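PDB 6XSO: cellulase from Uncultured bacterium, which hydrolyses internal beta-1,4 links of cellulose as a broad-specificity endoglucanase of family GH5, subfamily 4, and probably acts on xylan as well. Local coordinates for residues D40-T45 with T84-M89; T125-D130 with E175-L180; A138-Y143 with A202-N207; W183-F188 with A245-P250. One frame throughout, in Å; residues are numbered along the deposited sequence.

How the contacts relate
All four contacts join neighbouring segments round a (beta/alpha)8 barrel. Contact 1 ties the loops after the first and second strands; it is only partly buried, depends mainly on hydrogen bonds, and touches none of the others. Contacts 2, 3 and 4 are buried and touch one another in one continuous patch. Contact 2 joins the loops after the third and fourth strands by a threonine bond, a leucine and waters. Contact 3 packs the start of helix 140-161 against helix 196-219 through small alanines, with a polar pair at its edge. Contact 4 takes a later part of the loop after the fourth strand to that after the fifth and has no direct hydrogen bond.

Contact 1 (D40-T45 with T84-M89); sequences DANDAT and TWYQEM
Gln87 lays its terminal amide alongside the backbone of Asp43 and bonds it twice. Its CG is anti to the carbonyl carbon (chi1 -52°), and the chain runs extended from there. Asp43 N donates to Gln87 OE1 at 2.9 Å. In return Gln87 NE2 donates to Asp43 O at 2.8 Å, coming from 59° above the plane of that carbonyl. OE1 also accepts a hydrogen bond from a water, which donates another to Ala41 O, so the glutamine grips Asp43 directly and Ala41 through the water. Gln87 CG rests 3.4 Å above one face of the Tyr86 ring. An alanine here would probably leave Asp43 N and O without their mates, the water short of one acceptor and the Tyr86 ring without the carbon on its face. Tyr86 OH donates to Asn42 OD1 at 2.7 Å; the oxygen lies at the ring edge, in its plane, with the amide and ring planes turned 70° apart. Deeper in, Thr84 OG1 donates to Asp40 O at 2.7 Å. At the outer end, Asp43 OD1 accepts Thr45 N, which makes an Asx turn, and also the Thr45 hydroxyl, both from the same face. Thr84 OG1 is also bonded to His123 N, in the loop after strand 116-119. The two segments lie in the loops that follow strands 31-34 and 78-81 of the barrel, leading on to helices 51-55 and 97-111.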
# COMPACT_ATOMS: atom_id res chain seq x y z
N ASP A 40 7.92 1.75 8.12
CA ASP A 40 8.58 0.99 7.06
C ASP A 40 10.08 1.22 6.99
O ASP A 40 10.77 0.47 6.28
CB ASP A 40 7.94 1.34 5.70
CG ASP A 40 7.71 2.86 5.49
OD1 ASP A 40 7.29 3.57 6.42
OD2 ASP A 40 7.93 3.34 4.34
N ALA A 41 10.61 2.20 7.70
CA ALA A 41 12.04 2.45 7.65
C ALA A 41 12.82 1.25 8.18
O ALA A 41 12.37 0.53 9.08
CB ALA A 41 12.40 3.68 8.49
N ASN A 42 14.00 1.03 7.61
CA ASN A 42 14.82 -0.11 8.00
C ASN A 42 16.26 0.16 7.58
O ASN A 42 16.52 0.92 6.64
CB ASN A 42 14.29 -1.41 7.37
CG ASN A 42 14.49 -1.47 5.86
OD1 ASN A 42 15.41 -2.15 5.39
ND2 ASN A 42 13.65 -0.77 5.11
N ASP A 43 17.18 -0.49 8.28
CA ASP A 43 18.60 -0.41 7.97
C ASP A 43 19.21 -1.76 8.31
O ASP A 43 19.39 -2.08 9.49
CB ASP A 43 19.26 0.71 8.76
CG ASP A 43 20.73 0.87 8.44
OD1 ASP A 43 21.32 -0.04 7.82
OD2 ASP A 43 21.29 1.92 8.83
N ALA A 44 19.50 -2.57 7.29
CA ALA A 44 19.95 -3.94 7.54
C ALA A 44 21.28 -4.00 8.28
O ALA A 44 21.63 -5.07 8.81
CB ALA A 44 20.05 -4.70 6.23
N THR A 45 22.04 -2.90 8.32
CA THR A 45 23.33 -2.89 9.00
C THR A 45 23.19 -2.66 10.50
O THR A 45 24.20 -2.69 11.21
CB THR A 45 24.25 -1.80 8.44
OG1 THR A 45 23.80 -0.50 8.85
CG2 THR A 45 24.32 -1.88 6.93
N THR A 84 7.52 -2.29 8.02
CA THR A 84 8.56 -3.27 7.71
C THR A 84 8.85 -4.08 8.96
O THR A 84 9.13 -3.52 10.03
CB THR A 84 9.82 -2.58 7.18
OG1 THR A 84 9.50 -1.89 5.97
CG2 THR A 84 10.94 -3.61 6.94
N TRP A 85 8.81 -5.41 8.83
CA TRP A 85 8.76 -6.28 9.99
C TRP A 85 10.05 -7.04 10.30
O TRP A 85 10.23 -7.46 11.44
CB TRP A 85 7.61 -7.30 9.87
CG TRP A 85 6.27 -6.64 9.70
CD1 TRP A 85 5.69 -6.27 8.53
CD2 TRP A 85 5.34 -6.29 10.75
NE1 TRP A 85 4.47 -5.68 8.77
CE2 TRP A 85 4.23 -5.69 10.12
CE3 TRP A 85 5.35 -6.42 12.14
CZ2 TRP A 85 3.12 -5.25 10.83
CZ3 TRP A 85 4.25 -5.94 12.85
CH2 TRP A 85 3.16 -5.35 12.19
N TYR A 86 10.96 -7.19 9.33
CA TYR A 86 12.02 -8.19 9.48
C TYR A 86 13.00 -7.86 10.59
O TYR A 86 13.61 -8.78 11.16
CB TYR A 86 12.75 -8.42 8.15
CG TYR A 86 13.73 -7.32 7.72
CD1 TYR A 86 15.09 -7.42 8.02
CD2 TYR A 86 13.30 -6.23 6.97
CE1 TYR A 86 15.98 -6.43 7.61
CE2 TYR A 86 14.18 -5.24 6.57
CZ TYR A 86 15.52 -5.36 6.89
OH TYR A 86 16.42 -4.39 6.49
N GLN A 87 13.20 -6.58 10.91
CA GLN A 87 14.07 -6.21 12.02
C GLN A 87 13.36 -6.28 13.36
O GLN A 87 13.94 -5.90 14.39
CB GLN A 87 14.67 -4.82 11.80
CG GLN A 87 15.35 -4.67 10.44
CD GLN A 87 16.29 -3.50 10.36
OE1 GLN A 87 15.90 -2.40 9.97
NE2 GLN A 87 17.55 -3.71 10.77
N GLU A 88 12.11 -6.76 13.36
CA GLU A 88 11.29 -6.89 14.55
C GLU A 88 10.85 -8.33 14.79
O GLU A 88 9.97 -8.57 15.62
CB GLU A 88 10.09 -5.94 14.47
CG GLU A 88 10.44 -4.46 14.29
CD GLU A 88 11.19 -3.84 15.48
OE1 GLU A 88 11.25 -4.43 16.58
OE2 GLU A 88 11.73 -2.73 15.31
N MET A 89 11.46 -9.28 14.09
CA MET A 89 11.10 -10.69 14.14
C MET A 89 12.29 -11.49 14.65
O MET A 89 13.44 -11.22 14.26
CB MET A 89 10.75 -11.20 12.74
CG MET A 89 9.47 -10.61 12.18
SD MET A 89 9.25 -10.79 10.40
CE MET A 89 9.08 -12.57 10.26
O HOH W 1 13.29 -1.78 10.52

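Contact 2 (T125-D130 with E175-L180); sequences TGADKD and EMLDKL
Thr125 turns OG1 between its backbone N and its carbonyl carbon (chi1 68°), and Leu177 sets CG anti to its own carbonyl carbon (chi1 -47°); both side chains point at the facing segment. Thr125 OG1, placed there, accepts a hydrogen bond from Glu175 N at 3.1 Å, fairly straight with 156° at the hydrogen, and is also bonded to His122 O. The Thr125 and Met176 side chains cross at about a right angle, with Thr125 CG2 4.1 Å from Met176 CB. Leu177 CD1 settles against the other segment at Ala127, 3.6 Å from Ala127 N and 3.8 Å from Ala127 CB. Between the threonine and the alanine lies Gly126, whose backbone angles would jam a beta carbon against the carbonyl oxygen of Thr125; Gly126 CA makes a CH...O contact of 3.4 Å with Glu175 O. These segments belong to the loops that follow the third and fourth strands of a (beta/alpha)8 barrel, and in family 5 glycosidases the region just after the fourth strand carries the general acid/base. Glu175 sends its carboxylate elsewhere, OE2 bonding His269 ND1. Two waters stitch the loops together where no direct bond does. One accepts from Gly126 N and from Leu177 N, each at 3.0 Å. The other donates to Asp128 OD2 and Lys179 O, and the second oxygen of that aspartate, OD1, forms a salt bridge with Lys137.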
# COMPACT_ATOMS: atom_id res chain seq x y z
N THR A 125 9.62 -6.84 1.29
CA THR A 125 9.74 -6.99 -0.15
C THR A 125 10.65 -5.89 -0.69
O THR A 125 10.95 -4.90 -0.02
CB THR A 125 8.38 -6.83 -0.86
OG1 THR A 125 7.93 -5.47 -0.74
CG2 THR A 125 7.33 -7.77 -0.32
N GLY A 126 11.06 -6.07 -1.95
CA GLY A 126 11.64 -5.00 -2.73
C GLY A 126 12.99 -5.33 -3.32
O GLY A 126 13.47 -6.47 -3.28
N ALA A 127 13.60 -4.32 -3.92
CA ALA A 127 14.85 -4.50 -4.64
C ALA A 127 16.04 -4.61 -3.69
O ALA A 127 16.25 -3.74 -2.82
CB ALA A 127 15.06 -3.32 -5.59
N ASP A 128 16.82 -5.66 -3.86
CA ASP A 128 18.06 -5.80 -3.11
C ASP A 128 18.99 -4.63 -3.40
O ASP A 128 19.09 -4.16 -4.54
CB ASP A 128 18.81 -7.06 -3.55
CG ASP A 128 18.00 -8.32 -3.39
OD1 ASP A 128 17.14 -8.37 -2.48
OD2 ASP A 128 18.26 -9.26 -4.18
N LYS A 129 19.72 -4.20 -2.37
CA LYS A 129 20.67 -3.10 -2.55
C LYS A 129 21.66 -3.13 -1.39
O LYS A 129 21.26 -2.95 -0.24
CB LYS A 129 19.91 -1.76 -2.57
CG LYS A 129 20.77 -0.51 -2.62
CD LYS A 129 21.69 -0.48 -3.83
CE LYS A 129 22.09 0.95 -4.17
NZ LYS A 129 22.20 1.81 -2.95
N ASP A 130 22.93 -3.35 -1.71
CA ASP A 130 24.02 -3.34 -0.73
C ASP A 130 23.70 -4.35 0.36
O ASP A 130 23.51 -5.54 0.03
CB ASP A 130 24.24 -1.89 -0.28
CG ASP A 130 24.68 -1.00 -1.41
OD1 ASP A 130 25.45 -1.47 -2.28
OD2 ASP A 130 24.24 0.17 -1.44
N GLU A 175 5.88 -4.34 -2.70
CA GLU A 175 6.41 -4.33 -4.07
C GLU A 175 7.31 -5.56 -4.21
O GLU A 175 8.54 -5.47 -4.09
CB GLU A 175 7.15 -3.01 -4.38
CG GLU A 175 6.19 -1.83 -4.56
CD GLU A 175 6.85 -0.52 -4.84
OE1 GLU A 175 8.08 -0.39 -4.73
OE2 GLU A 175 6.12 0.43 -5.21
N MET A 176 6.69 -6.71 -4.42
CA MET A 176 7.43 -7.96 -4.47
C MET A 176 8.00 -8.15 -5.87
O MET A 176 7.27 -8.08 -6.87
CB MET A 176 6.50 -9.14 -4.14
CG MET A 176 7.27 -10.37 -3.74
SD MET A 176 6.32 -11.89 -3.66
CE MET A 176 4.91 -11.44 -2.66
N LEU A 177 9.30 -8.41 -5.94
CA LEU A 177 10.04 -8.55 -7.19
C LEU A 177 10.63 -9.94 -7.30
O LEU A 177 10.76 -10.67 -6.31
CB LEU A 177 11.18 -7.52 -7.26
CG LEU A 177 10.85 -6.08 -6.90
CD1 LEU A 177 12.07 -5.18 -7.04
CD2 LEU A 177 9.70 -5.55 -7.73
N ASP A 178 10.99 -10.32 -8.53
CA ASP A 178 11.68 -11.57 -8.79
C ASP A 178 13.11 -11.48 -8.26
O ASP A 178 13.54 -10.47 -7.70
CB ASP A 178 11.59 -11.94 -10.27
CG ASP A 178 12.31 -10.96 -11.18
OD1 ASP A 178 13.21 -10.23 -10.70
OD2 ASP A 178 12.00 -10.93 -12.39
N LYS A 179 13.86 -12.57 -8.42
CA LYS A 179 15.21 -12.59 -7.87
C LYS A 179 16.17 -11.71 -8.64
O LYS A 179 17.30 -11.51 -8.18
CB LYS A 179 15.76 -14.03 -7.82
CG LYS A 179 16.16 -14.64 -9.13
CD LYS A 179 16.62 -16.07 -8.94
CE LYS A 179 16.86 -16.74 -10.27
NZ LYS A 179 17.32 -18.16 -10.08
N LEU A 180 15.75 -11.19 -9.79
CA LEU A 180 16.51 -10.24 -10.58
C LEU A 180 16.13 -8.80 -10.26
O LEU A 180 16.68 -7.89 -10.88
CB LEU A 180 16.27 -10.48 -12.07
CG LEU A 180 16.39 -11.93 -12.54
CD1 LEU A 180 15.93 -12.05 -13.98
CD2 LEU A 180 17.79 -12.47 -12.38
O HOH W 2 10.92 -8.65 -3.44
O HOH W 3 17.73 -11.79 -5.49

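Contact 3 (A138-Y143 with A202-N207); sequences ADEANY and AYNAIN
Ala138 fits its methyl group against Ala202, their CB atoms 4.1 Å apart, and Ile206 CG1 comes within 4.0 Å of the same Ala138 CB. Here two neighbouring helices of the (beta/alpha)8 barrel meet, those following the third and fourth strands, and small residues let the first turn of 140-161 come close to 196-219. Tyr143 CB packs 4.1 Å from Ala205 CB. The hydroxyl of Tyr143 is bonded farther along the partner helix, to Ser212 OG. Ala205 also presses on the backbone of the N-cap residue, with its CB 3.2 Å from Asp139 N. Backbone meets backbone where Ala202 CA makes a CH...O contact with Ala138 O at 3.2 Å. The side chain of Asp139 turns from the interface to cap helix 140-161, its OD1 accepting Asn142 N at 3.1 Å. A weak bond from Ala141 N joins it on the same oxygen. Glu140 N is bonded to Ser201 OG of the other helix. At the polar edge, Glu140 runs extended from a CG anti to its backbone N (chi1 -165°) and brings its carboxylate across the amide of Asn204. An alanine here would probably leave Asn204 ND2 without its acceptor and free the amide to turn. The two flat groups stand almost perpendicular, and Asn204 ND2 donates to Glu140 OE1 at 2.9 Å. Glu140 OE1 lies in the plane of the Asn204 amide, while ND2 reaches that oxygen from 40° above the carboxylate plane.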
# COMPACT_ATOMS: atom_id res chain seq x y z
N ALA A 138 9.17 -12.68 -5.36
CA ALA A 138 8.29 -13.29 -6.36
C ALA A 138 9.10 -14.32 -7.12
O ALA A 138 9.56 -14.11 -8.24
CB ALA A 138 7.70 -12.23 -7.28
N ASP A 139 9.31 -15.45 -6.45
CA ASP A 139 10.13 -16.56 -6.92
C ASP A 139 9.54 -17.77 -6.23
O ASP A 139 9.38 -17.74 -5.01
CB ASP A 139 11.58 -16.35 -6.52
CG ASP A 139 12.47 -17.50 -6.93
OD1 ASP A 139 12.40 -18.60 -6.31
OD2 ASP A 139 13.23 -17.35 -7.91
N GLU A 140 9.12 -18.78 -7.00
CA GLU A 140 8.35 -19.86 -6.39
C GLU A 140 9.17 -20.66 -5.38
O GLU A 140 8.63 -21.20 -4.42
CB GLU A 140 7.74 -20.78 -7.46
CG GLU A 140 6.65 -21.68 -6.89
CD GLU A 140 5.89 -22.43 -7.95
OE1 GLU A 140 6.08 -22.12 -9.14
OE2 GLU A 140 5.12 -23.33 -7.55
N ALA A 141 10.49 -20.76 -5.58
CA ALA A 141 11.32 -21.40 -4.56
C ALA A 141 11.35 -20.58 -3.27
O ALA A 141 11.30 -21.12 -2.16
CB ALA A 141 12.73 -21.67 -5.10
N ASN A 142 11.42 -19.25 -3.39
CA ASN A 142 11.34 -18.40 -2.21
C ASN A 142 9.99 -18.57 -1.52
O ASN A 142 9.93 -18.69 -0.29
CB ASN A 142 11.55 -16.95 -2.66
CG ASN A 142 11.43 -15.94 -1.52
OD1 ASN A 142 10.34 -15.61 -1.08
ND2 ASN A 142 12.57 -15.44 -1.04
N TYR A 143 8.91 -18.58 -2.30
CA TYR A 143 7.59 -18.80 -1.71
C TYR A 143 7.54 -20.13 -0.97
O TYR A 143 7.08 -20.20 0.18
CB TYR A 143 6.48 -18.73 -2.77
CG TYR A 143 5.14 -19.15 -2.17
CD1 TYR A 143 4.52 -18.37 -1.20
CD2 TYR A 143 4.52 -20.32 -2.57
CE1 TYR A 143 3.32 -18.76 -0.63
CE2 TYR A 143 3.32 -20.70 -2.02
CZ TYR A 143 2.72 -19.93 -1.05
OH TYR A 143 1.53 -20.38 -0.50
N ALA A 202 7.49 -16.28 -10.96
CA ALA A 202 7.17 -15.06 -10.22
C ALA A 202 5.68 -14.91 -10.00
O ALA A 202 5.24 -14.61 -8.89
CB ALA A 202 7.72 -13.87 -11.00
N TYR A 203 4.87 -15.16 -11.04
CA TYR A 203 3.43 -15.04 -10.87
C TYR A 203 2.87 -16.17 -10.01
O TYR A 203 1.94 -15.94 -9.23
CB TYR A 203 2.72 -14.88 -12.22
CG TYR A 203 3.21 -13.65 -12.95
CD1 TYR A 203 3.12 -12.38 -12.39
CD2 TYR A 203 3.78 -13.75 -14.20
CE1 TYR A 203 3.59 -11.27 -13.05
CE2 TYR A 203 4.25 -12.63 -14.87
CZ TYR A 203 4.16 -11.39 -14.28
OH TYR A 203 4.64 -10.27 -14.93
N ASN A 204 3.44 -17.38 -10.10
CA ASN A 204 3.04 -18.42 -9.16
C ASN A 204 3.32 -17.99 -7.72
O ASN A 204 2.53 -18.28 -6.81
CB ASN A 204 3.80 -19.71 -9.45
CG ASN A 204 3.25 -20.46 -10.66
OD1 ASN A 204 2.24 -20.08 -11.26
ND2 ASN A 204 3.92 -21.55 -11.02
N ALA A 205 4.47 -17.35 -7.48
CA ALA A 205 4.83 -16.90 -6.13
C ALA A 205 3.91 -15.78 -5.65
O ALA A 205 3.45 -15.81 -4.50
CB ALA A 205 6.28 -16.43 -6.10
N ILE A 206 3.66 -14.77 -6.49
CA ILE A 206 2.71 -13.72 -6.14
C ILE A 206 1.39 -14.35 -5.73
O ILE A 206 0.81 -14.01 -4.69
CB ILE A 206 2.51 -12.74 -7.31
CG1 ILE A 206 3.76 -11.89 -7.53
CG2 ILE A 206 1.25 -11.88 -7.05
CD1 ILE A 206 3.99 -10.82 -6.50
N ASN A 207 0.88 -15.26 -6.56
CA ASN A 207 -0.43 -15.84 -6.29
C ASN A 207 -0.40 -16.71 -5.04
O ASN A 207 -1.37 -16.72 -4.29
CB ASN A 207 -0.92 -16.60 -7.50
CG ASN A 207 -1.19 -15.69 -8.68
OD1 ASN A 207 -1.44 -14.49 -8.52
ND2 ASN A 207 -1.15 -16.25 -9.88

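Contact 4 (W183-F188 with A245-P250); sequences WCFASF and AHLKDP
The Phe185 ring turns one face to His246 CB, which sits over its middle, 3.6 Å from the ring centroid and 14° off the normal, a CH-pi contact. Leu247 CD2 meets the same ring at its edge, 4.0 Å from Phe185 CD2. Pro250 fills the side nearer the backbone: its CD is 4.0 Å from Phe185 CB, and its CG touches Cys184 O at 3.6 Å. The CG of Phe185 lies between the backbone N and the carbonyl carbon (chi1 57°), near His246 CB. The face of the ring turned from His246 is backed by Phe188 CB, toward the rim, so the ring lies between His246 CB on one face and Phe188 CB of its own loop on the other. Each side of this contact is shaped by a beta turn, type II from Phe185 to Phe188 and type I from His246 to Asp249, in loops that follow the fourth and fifth strands of the barrel; the second leads into the short helix 249-252. A water crosses between the loops, donating to Cys184 O and Leu247 O at 2.8 Å each. Behind the first shell, His246 is fixed in rotation by ND1 donating to Asp249 OD2 at 3.0 Å; the Asp249 oxygen lies near the imidazole plane, while ND1 meets it from above the carboxylate plane. Tyr194 stacks on the imidazole. The type II turn is held from outside by Asp178 OD2, which accepts Ser187 N, and by Tyr203 OH, bonded to Ala186 N.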
# COMPACT_ATOMS: atom_id res chain seq x y z
N TRP A 183 11.65 -4.55 -12.25
CA TRP A 183 10.49 -3.68 -12.26
C TRP A 183 9.66 -3.94 -13.52
O TRP A 183 10.07 -4.67 -14.42
CB TRP A 183 10.92 -2.20 -12.13
CG TRP A 183 11.58 -1.94 -10.80
CD1 TRP A 183 12.91 -1.79 -10.56
CD2 TRP A 183 10.93 -1.88 -9.53
NE1 TRP A 183 13.14 -1.63 -9.22
CE2 TRP A 183 11.94 -1.66 -8.56
CE3 TRP A 183 9.60 -1.91 -9.11
CZ2 TRP A 183 11.65 -1.53 -7.21
CZ3 TRP A 183 9.31 -1.79 -7.76
CH2 TRP A 183 10.34 -1.60 -6.82
N CYS A 184 8.48 -3.32 -13.56
CA CYS A 184 7.62 -3.26 -14.75
C CYS A 184 6.84 -4.55 -14.97
O CYS A 184 5.61 -4.54 -15.06
CB CYS A 184 8.39 -2.88 -16.02
SG CYS A 184 9.35 -1.37 -15.88
N PHE A 185 7.55 -5.68 -15.07
CA PHE A 185 6.93 -6.99 -15.20
C PHE A 185 7.97 -8.04 -14.83
O PHE A 185 9.18 -7.79 -14.89
CB PHE A 185 6.35 -7.20 -16.60
CG PHE A 185 7.34 -7.05 -17.72
CD1 PHE A 185 8.15 -8.11 -18.11
CD2 PHE A 185 7.47 -5.83 -18.40
CE1 PHE A 185 9.07 -7.96 -19.15
CE2 PHE A 185 8.38 -5.69 -19.43
CZ PHE A 185 9.18 -6.75 -19.80
N ALA A 186 7.49 -9.22 -14.43
CA ALA A 186 8.41 -10.26 -13.98
C ALA A 186 9.36 -10.65 -15.11
O ALA A 186 8.94 -10.90 -16.25
CB ALA A 186 7.64 -11.48 -13.48
N SER A 187 10.65 -10.70 -14.77
CA SER A 187 11.79 -11.08 -15.64
C SER A 187 12.27 -9.98 -16.57
O SER A 187 13.16 -10.23 -17.39
CB SER A 187 11.57 -12.40 -16.40
OG SER A 187 10.84 -12.23 -17.60
N PHE A 188 11.77 -8.75 -16.44
CA PHE A 188 12.24 -7.64 -17.27
C PHE A 188 13.74 -7.43 -17.16
O PHE A 188 14.38 -7.02 -18.13
CB PHE A 188 11.46 -6.37 -16.88
CG PHE A 188 11.89 -5.10 -17.60
CD1 PHE A 188 11.92 -5.04 -18.98
CD2 PHE A 188 12.24 -3.98 -16.87
CE1 PHE A 188 12.30 -3.87 -19.62
CE2 PHE A 188 12.62 -2.82 -17.51
CZ PHE A 188 12.65 -2.77 -18.88
N ALA A 245 5.28 -5.96 -24.75
CA ALA A 245 4.10 -6.81 -24.77
C ALA A 245 3.81 -7.50 -23.44
O ALA A 245 2.76 -8.15 -23.34
CB ALA A 245 4.24 -7.90 -25.84
N HIS A 246 4.70 -7.40 -22.45
CA HIS A 246 4.49 -8.04 -21.15
C HIS A 246 3.99 -7.09 -20.09
O HIS A 246 3.78 -7.51 -18.95
CB HIS A 246 5.78 -8.70 -20.66
CG HIS A 246 6.24 -9.81 -21.54
ND1 HIS A 246 5.60 -11.03 -21.58
CD2 HIS A 246 7.24 -9.88 -22.44
CE1 HIS A 246 6.19 -11.80 -22.47
NE2 HIS A 246 7.20 -11.14 -22.99
N LEU A 247 3.75 -5.82 -20.43
CA LEU A 247 3.40 -4.84 -19.41
C LEU A 247 2.10 -5.17 -18.71
O LEU A 247 1.93 -4.82 -17.54
CB LEU A 247 3.33 -3.45 -20.03
CG LEU A 247 4.70 -2.84 -20.34
CD1 LEU A 247 4.51 -1.61 -21.18
CD2 LEU A 247 5.40 -2.51 -19.06
N LYS A 248 1.17 -5.85 -19.38
CA LYS A 248 -0.08 -6.18 -18.70
C LYS A 248 0.01 -7.45 -17.88
O LYS A 248 -0.93 -7.75 -17.14
CB LYS A 248 -1.24 -6.33 -19.69
CG LYS A 248 -1.55 -5.06 -20.51
CD LYS A 248 -2.13 -3.97 -19.65
CE LYS A 248 -2.61 -2.78 -20.50
NZ LYS A 248 -1.49 -1.95 -21.06
N ASP A 249 1.10 -8.21 -17.99
CA ASP A 249 1.18 -9.49 -17.29
C ASP A 249 0.99 -9.37 -15.77
O ASP A 249 0.33 -10.24 -15.20
CB ASP A 249 2.48 -10.23 -17.63
CG ASP A 249 2.58 -10.65 -19.10
OD1 ASP A 249 1.72 -10.31 -19.93
OD2 ASP A 249 3.56 -11.36 -19.43
N PRO A 250 1.53 -8.36 -15.07
CA PRO A 250 1.22 -8.24 -13.63
C PRO A 250 -0.27 -8.14 -13.33
O PRO A 250 -0.72 -8.57 -12.26
CB PRO A 250 1.99 -6.97 -13.21
CG PRO A 250 3.16 -6.97 -14.15
CD PRO A 250 2.55 -7.39 -15.49
O HOH W 4 3.29 -3.15 -15.79